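Beta-galactoside-binding lectin (Gallus gallus, PDB 1QMJ) binds beta-galactosides as a homodimeric galectin and may take part in regulating differentiation. Local coordinates at residues 14-26 against 118-132. Sequence-based numbering, arbitrary orientation.
Sequences ECVKVKGKILSDA and LAVEGDFKVKAIKFS
F124 has its CG anti to the backbone N (chi1 -168°), which swings the ring across strand 16-22 to G20, and V18 has CG1 in the same anti position (chi1 177°), bringing that methyl to the ring at CE2. The ring lies against bare backbone: F124 CZ is 3.4 Å from G20 CA, K21 N sits over one face toward the rim, and I22 CG1 meets the edge in plane, 4.0 Å from F124 CD1. A stack with F29 ties the same ring to the opposing sheet. Farther along, the V18 and V120 side chains slide past each other, V18 CG1 touching V120 CG2, and V16 CG1 meets L118 CD2 at 3.9 Å, so this face of the antiparallel pair 16-22 and 124-131 packs on strand 118-122 across the core of the galectin beta-sandwich.

From K17, whose N-H points almost straight (176°) at K130 O, the ladder is regular as far as K19 N, which bonds to A128 O. At K19 O comes a classic bulge: it accepts both K127 N at 2.8 Å and A128 N at 3.2 Å, from the same face of its carbonyl plane, and the register slips by one residue. On the face away from the core, the extended start of K19 brings its CD to 3.6 Å from K130 CE, a contact between aliphatic stems; bends beyond CD then set K19 NZ 5.4 Å from K130 NZ. Beyond the strand, L23 N bonds to D123 O, A26 CB rests on D123 CB, and D123 OD2 takes the N-H of K27.

Strand 124-131 continues the sheet into the second subunit through A128, I129 and K130. The chemistry is thus two-sided: an apolar face packs into the core of the sandwich, while a polar, lysine-rich outer face runs to the dimer interface.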
loop_
_atom_site.group_PDB
_atom_site.type_symbol
_atom_site.label_atom_id
_atom_site.label_comp_id
_atom_site.label_asym_id
_atom_site.label_seq_id
_atom_site.Cartn_x
_atom_site.Cartn_y
_atom_site.Cartn_z
ATOM N N GLU A 14 -7.910 5.972 -13.574
ATOM C CA GLU A 14 -6.712 5.830 -12.730
ATOM C C GLU A 14 -6.148 4.419 -12.883
ATOM O O GLU A 14 -6.886 3.458 -13.135
ATOM C CB GLU A 14 -7.065 6.083 -11.271
ATOM C CG GLU A 14 -7.487 7.527 -11.010
ATOM C CD GLU A 14 -8.031 7.736 -9.601
ATOM O OE1 GLU A 14 -7.391 7.261 -8.589
ATOM O OE2 GLU A 14 -9.129 8.389 -9.426
ATOM N N CYS A 15 -4.847 4.334 -12.722
ATOM C CA CYS A 15 -4.122 3.069 -12.852
ATOM C C CYS A 15 -3.439 2.695 -11.531
ATOM O O CYS A 15 -2.808 3.534 -10.875
ATOM C CB CYS A 15 -3.055 3.212 -13.948
ATOM S SG CYS A 15 -1.905 1.755 -14.061
ATOM N N VAL A 16 -3.599 1.431 -11.188
ATOM C CA VAL A 16 -3.003 0.838 -9.980
ATOM C C VAL A 16 -1.988 -0.203 -10.421
ATOM O O VAL A 16 -2.333 -1.200 -11.066
ATOM C CB VAL A 16 -4.075 0.163 -9.119
ATOM C CG1 VAL A 16 -3.485 -0.611 -7.936
ATOM C CG2 VAL A 16 -5.072 1.149 -8.511
ATOM N N LYS A 17 -0.752 0.042 -10.074
ATOM C CA LYS A 17 0.340 -0.856 -10.448
ATOM C C LYS A 17 0.924 -1.569 -9.240
ATOM O O LYS A 17 1.337 -0.935 -8.260
ATOM C CB LYS A 17 1.473 -0.077 -11.104
ATOM C CG LYS A 17 1.064 0.630 -12.391
ATOM C CD LYS A 17 2.249 1.299 -13.082
ATOM C CE LYS A 17 1.954 1.722 -14.518
ATOM N NZ LYS A 17 3.170 1.855 -15.332
ATOM N N VAL A 18 0.939 -2.875 -9.355
ATOM C CA VAL A 18 1.493 -3.747 -8.327
ATOM C C VAL A 18 2.719 -4.449 -8.892
ATOM O O VAL A 18 2.622 -5.236 -9.842
ATOM C CB VAL A 18 0.477 -4.808 -7.894
ATOM C CG1 VAL A 18 1.051 -5.789 -6.866
ATOM C CG2 VAL A 18 -0.775 -4.216 -7.248
ATOM N N LYS A 19 3.844 -4.139 -8.297
ATOM C CA LYS A 19 5.129 -4.725 -8.685
ATOM C C LYS A 19 5.559 -5.709 -7.611
ATOM O O LYS A 19 5.383 -5.463 -6.413
ATOM C CB LYS A 19 6.198 -3.639 -8.822
ATOM C CG LYS A 19 5.759 -2.456 -9.681
ATOM C CD LYS A 19 6.860 -1.403 -9.841
ATOM C CE LYS A 19 7.985 -1.849 -10.781
ATOM N NZ LYS A 19 8.848 -2.887 -10.197
ATOM N N GLY A 20 6.113 -6.813 -8.051
ATOM C CA GLY A 20 6.571 -7.853 -7.129
ATOM C C GLY A 20 7.281 -8.968 -7.877
ATOM O O GLY A 20 7.591 -8.846 -9.071
ATOM N N LYS A 21 7.514 -10.023 -7.137
ATOM C CA LYS A 21 8.190 -11.205 -7.647
ATOM C C LYS A 21 7.427 -12.463 -7.256
ATOM O O LYS A 21 7.053 -12.649 -6.089
ATOM C CB LYS A 21 9.603 -11.290 -7.060
ATOM C CG LYS A 21 10.375 -12.527 -7.525
ATOM C CD LYS A 21 11.139 -13.218 -6.393
ATOM C CE LYS A 21 11.822 -14.514 -6.838
ATOM N NZ LYS A 21 12.820 -14.303 -7.896
ATOM N N ILE A 22 7.212 -13.291 -8.255
ATOM C CA ILE A 22 6.541 -14.575 -8.073
ATOM C C ILE A 22 7.578 -15.538 -7.495
ATOM O O ILE A 22 8.681 -15.676 -8.034
ATOM C CB ILE A 22 6.023 -15.097 -9.424
ATOM C CG1 ILE A 22 5.104 -14.107 -10.149
ATOM C CG2 ILE A 22 5.214 -16.389 -9.295
ATOM C CD1 ILE A 22 4.862 -14.480 -11.616
ATOM N N LEU A 23 7.215 -16.186 -6.403
ATOM C CA LEU A 23 8.120 -17.142 -5.722
ATOM C C LEU A 23 8.472 -18.297 -6.672
ATOM O O LEU A 23 7.662 -18.705 -7.511
ATOM C CB LEU A 23 7.455 -17.703 -4.473
ATOM C CG LEU A 23 7.116 -16.625 -3.440
ATOM C CD1 LEU A 23 6.815 -17.203 -2.059
ATOM C CD2 LEU A 23 8.246 -15.611 -3.229
ATOM N N SER A 24 9.687 -18.789 -6.500
ATOM C CA SER A 24 10.253 -19.878 -7.328
ATOM C C SER A 24 9.603 -21.251 -7.043
ATOM O O SER A 24 10.143 -22.304 -7.411
ATOM C CB SER A 24 11.751 -20.007 -7.061
ATOM O OG SER A 24 12.426 -18.853 -7.538
ATOM N N ASP A 25 8.459 -21.223 -6.397
ATOM C CA ASP A 25 7.707 -22.455 -6.062
ATOM C C ASP A 25 6.253 -22.099 -5.798
ATOM O O ASP A 25 5.564 -22.758 -5.007
ATOM C CB ASP A 25 8.295 -23.114 -4.817
ATOM C CG ASP A 25 8.696 -22.104 -3.747
ATOM O OD1 ASP A 25 9.760 -21.392 -3.905
ATOM O OD2 ASP A 25 7.971 -21.963 -2.690
ATOM N N ALA A 26 5.849 -21.063 -6.479
ATOM C CA ALA A 26 4.505 -20.515 -6.377
ATOM C C ALA A 26 3.446 -21.495 -6.884
ATOM O O ALA A 26 3.558 -22.046 -7.990
ATOM C CB ALA A 26 4.398 -19.240 -7.217
ATOM N N LEU A 118 -7.755 -3.224 -1.840
ATOM C CA LEU A 118 -6.780 -3.936 -2.663
ATOM C C LEU A 118 -6.067 -4.898 -1.731
ATOM O O LEU A 118 -5.699 -4.524 -0.626
ATOM C CB LEU A 118 -5.762 -2.954 -3.274
ATOM C CG LEU A 118 -4.542 -3.480 -4.061
ATOM C CD1 LEU A 118 -4.967 -4.224 -5.307
ATOM C CD2 LEU A 118 -3.642 -2.328 -4.458
ATOM N N ALA A 119 -5.917 -6.147 -2.144
ATOM C CA ALA A 119 -5.216 -7.128 -1.331
ATOM C C ALA A 119 -4.430 -8.070 -2.224
ATOM O O ALA A 119 -4.900 -8.460 -3.293
ATOM C CB ALA A 119 -6.191 -7.906 -0.478
ATOM N N VAL A 120 -3.206 -8.383 -1.821
ATOM C CA VAL A 120 -2.355 -9.296 -2.578
ATOM C C VAL A 120 -2.135 -10.501 -1.683
ATOM O O VAL A 120 -1.762 -10.343 -0.524
ATOM C CB VAL A 120 -0.983 -8.664 -2.924
ATOM C CG1 VAL A 120 -0.120 -9.671 -3.667
ATOM C CG2 VAL A 120 -1.171 -7.403 -3.771
ATOM N N GLU A 121 -2.407 -11.695 -2.200
ATOM C CA GLU A 121 -2.232 -12.920 -1.424
ATOM C C GLU A 121 -1.539 -14.024 -2.223
ATOM O O GLU A 121 -1.353 -13.917 -3.440
ATOM C CB GLU A 121 -3.578 -13.412 -0.870
ATOM C CG GLU A 121 -4.625 -13.718 -1.927
ATOM C CD GLU A 121 -5.968 -14.126 -1.332
ATOM O OE1 GLU A 121 -6.507 -13.371 -0.489
ATOM O OE2 GLU A 121 -6.491 -15.196 -1.718
ATOM N N GLY A 122 -1.145 -15.078 -1.520
ATOM C CA GLY A 122 -0.474 -16.185 -2.169
ATOM C C GLY A 122 1.033 -16.030 -2.246
ATOM O O GLY A 122 1.653 -15.276 -1.485
ATOM N N ASP A 123 1.622 -16.744 -3.194
ATOM C CA ASP A 123 3.060 -16.747 -3.386
ATOM C C ASP A 123 3.563 -15.626 -4.276
ATOM O O ASP A 123 4.104 -15.867 -5.361
ATOM C CB ASP A 123 3.494 -18.105 -3.925
ATOM C CG ASP A 123 3.013 -19.247 -3.053
ATOM O OD1 ASP A 123 3.294 -19.225 -1.837
ATOM O OD2 ASP A 123 2.328 -20.149 -3.574
ATOM N N PHE A 124 3.384 -14.397 -3.800
ATOM C CA PHE A 124 3.826 -13.209 -4.516
ATOM C C PHE A 124 4.493 -12.309 -3.488
ATOM O O PHE A 124 4.026 -12.196 -2.350
ATOM C CB PHE A 124 2.632 -12.487 -5.155
ATOM C CG PHE A 124 3.015 -11.413 -6.147
ATOM C CD1 PHE A 124 3.568 -11.745 -7.378
ATOM C CD2 PHE A 124 2.782 -10.071 -5.865
ATOM C CE1 PHE A 124 3.881 -10.766 -8.316
ATOM C CE2 PHE A 124 3.092 -9.079 -6.801
ATOM C CZ PHE A 124 3.641 -9.432 -8.028
ATOM N N LYS A 125 5.619 -11.723 -3.867
ATOM C CA LYS A 125 6.338 -10.821 -2.983
ATOM C C LYS A 125 6.200 -9.402 -3.541
ATOM O O LYS A 125 6.747 -9.080 -4.595
ATOM C CB LYS A 125 7.812 -11.223 -2.891
ATOM C CG LYS A 125 8.594 -10.454 -1.851
ATOM C CD LYS A 125 10.093 -10.593 -2.069
ATOM C CE LYS A 125 10.543 -9.913 -3.361
ATOM N NZ LYS A 125 10.297 -8.437 -3.363
ATOM N N VAL A 126 5.401 -8.586 -2.863
ATOM C CA VAL A 126 5.170 -7.208 -3.270
ATOM C C VAL A 126 6.433 -6.377 -3.030
ATOM O O VAL A 126 7.092 -6.489 -1.990
ATOM C CB VAL A 126 3.983 -6.579 -2.493
ATOM C CG1 VAL A 126 3.673 -5.181 -3.020
ATOM C CG2 VAL A 126 2.759 -7.464 -2.600
ATOM N N LYS A 127 6.762 -5.550 -4.006
ATOM C CA LYS A 127 7.929 -4.698 -3.925
ATOM C C LYS A 127 7.502 -3.236 -3.984
ATOM O O LYS A 127 8.181 -2.371 -3.445
ATOM C CB LYS A 127 8.879 -5.012 -5.086
ATOM C CG LYS A 127 10.300 -5.340 -4.666
ATOM C CD LYS A 127 11.029 -4.121 -4.120
ATOM C CE LYS A 127 12.475 -4.454 -3.775
ATOM N NZ LYS A 127 12.567 -5.549 -2.761
ATOM N N ALA A 128 6.369 -2.966 -4.624
ATOM C CA ALA A 128 5.882 -1.601 -4.751
ATOM C C ALA A 128 4.450 -1.531 -5.264
ATOM O O ALA A 128 4.010 -2.407 -6.011
ATOM C CB ALA A 128 6.796 -0.822 -5.690
ATOM N N ILE A 129 3.726 -0.498 -4.832
ATOM C CA ILE A 129 2.350 -0.234 -5.253
ATOM C C ILE A 129 2.343 1.228 -5.692
ATOM O O ILE A 129 2.683 2.117 -4.908
ATOM C CB ILE A 129 1.321 -0.439 -4.108
ATOM C CG1 ILE A 129 1.340 -1.902 -3.653
ATOM C CG2 ILE A 129 -0.081 -0.029 -4.571
ATOM C CD1 ILE A 129 0.033 -2.406 -3.078
ATOM N N LYS A 130 2.012 1.466 -6.957
ATOM C CA LYS A 130 1.995 2.817 -7.512
ATOM C C LYS A 130 0.604 3.232 -7.957
ATOM O O LYS A 130 -0.190 2.396 -8.381
ATOM C CB LYS A 130 2.938 2.903 -8.714
ATOM C CG LYS A 130 4.379 2.525 -8.431
ATOM C CD LYS A 130 5.209 2.628 -9.701
ATOM C CE LYS A 130 6.649 2.194 -9.481
ATOM N NZ LYS A 130 7.427 2.259 -10.755
ATOM N N PHE A 131 0.330 4.531 -7.900
ATOM C CA PHE A 131 -0.958 5.072 -8.312
ATOM C C PHE A 131 -0.726 6.092 -9.426
ATOM O O PHE A 131 0.218 6.885 -9.370
ATOM C CB PHE A 131 -1.677 5.707 -7.119
ATOM C CG PHE A 131 -1.778 4.796 -5.926
ATOM C CD1 PHE A 131 -2.810 3.865 -5.831
ATOM C CD2 PHE A 131 -0.809 4.830 -4.922
ATOM C CE1 PHE A 131 -2.874 2.977 -4.756
ATOM C CE2 PHE A 131 -0.863 3.949 -3.846
ATOM C CZ PHE A 131 -1.900 3.018 -3.765
ATOM N N SER A 132 -1.547 6.021 -10.468
ATOM C CA SER A 132 -1.435 6.915 -11.614
ATOM C C SER A 132 -2.820 7.340 -12.098
ATOM O O SER A 132 -2.935 7.821 -13.243
ATOM C CB SER A 132 -0.675 6.214 -12.741
ATOM O OG SER A 132 0.532 5.646 -12.256
ATOM O OXT SER A 132 -3.784 7.203 -11.314
HETATM O O HOH W 1 -4.992 5.861 -8.467
#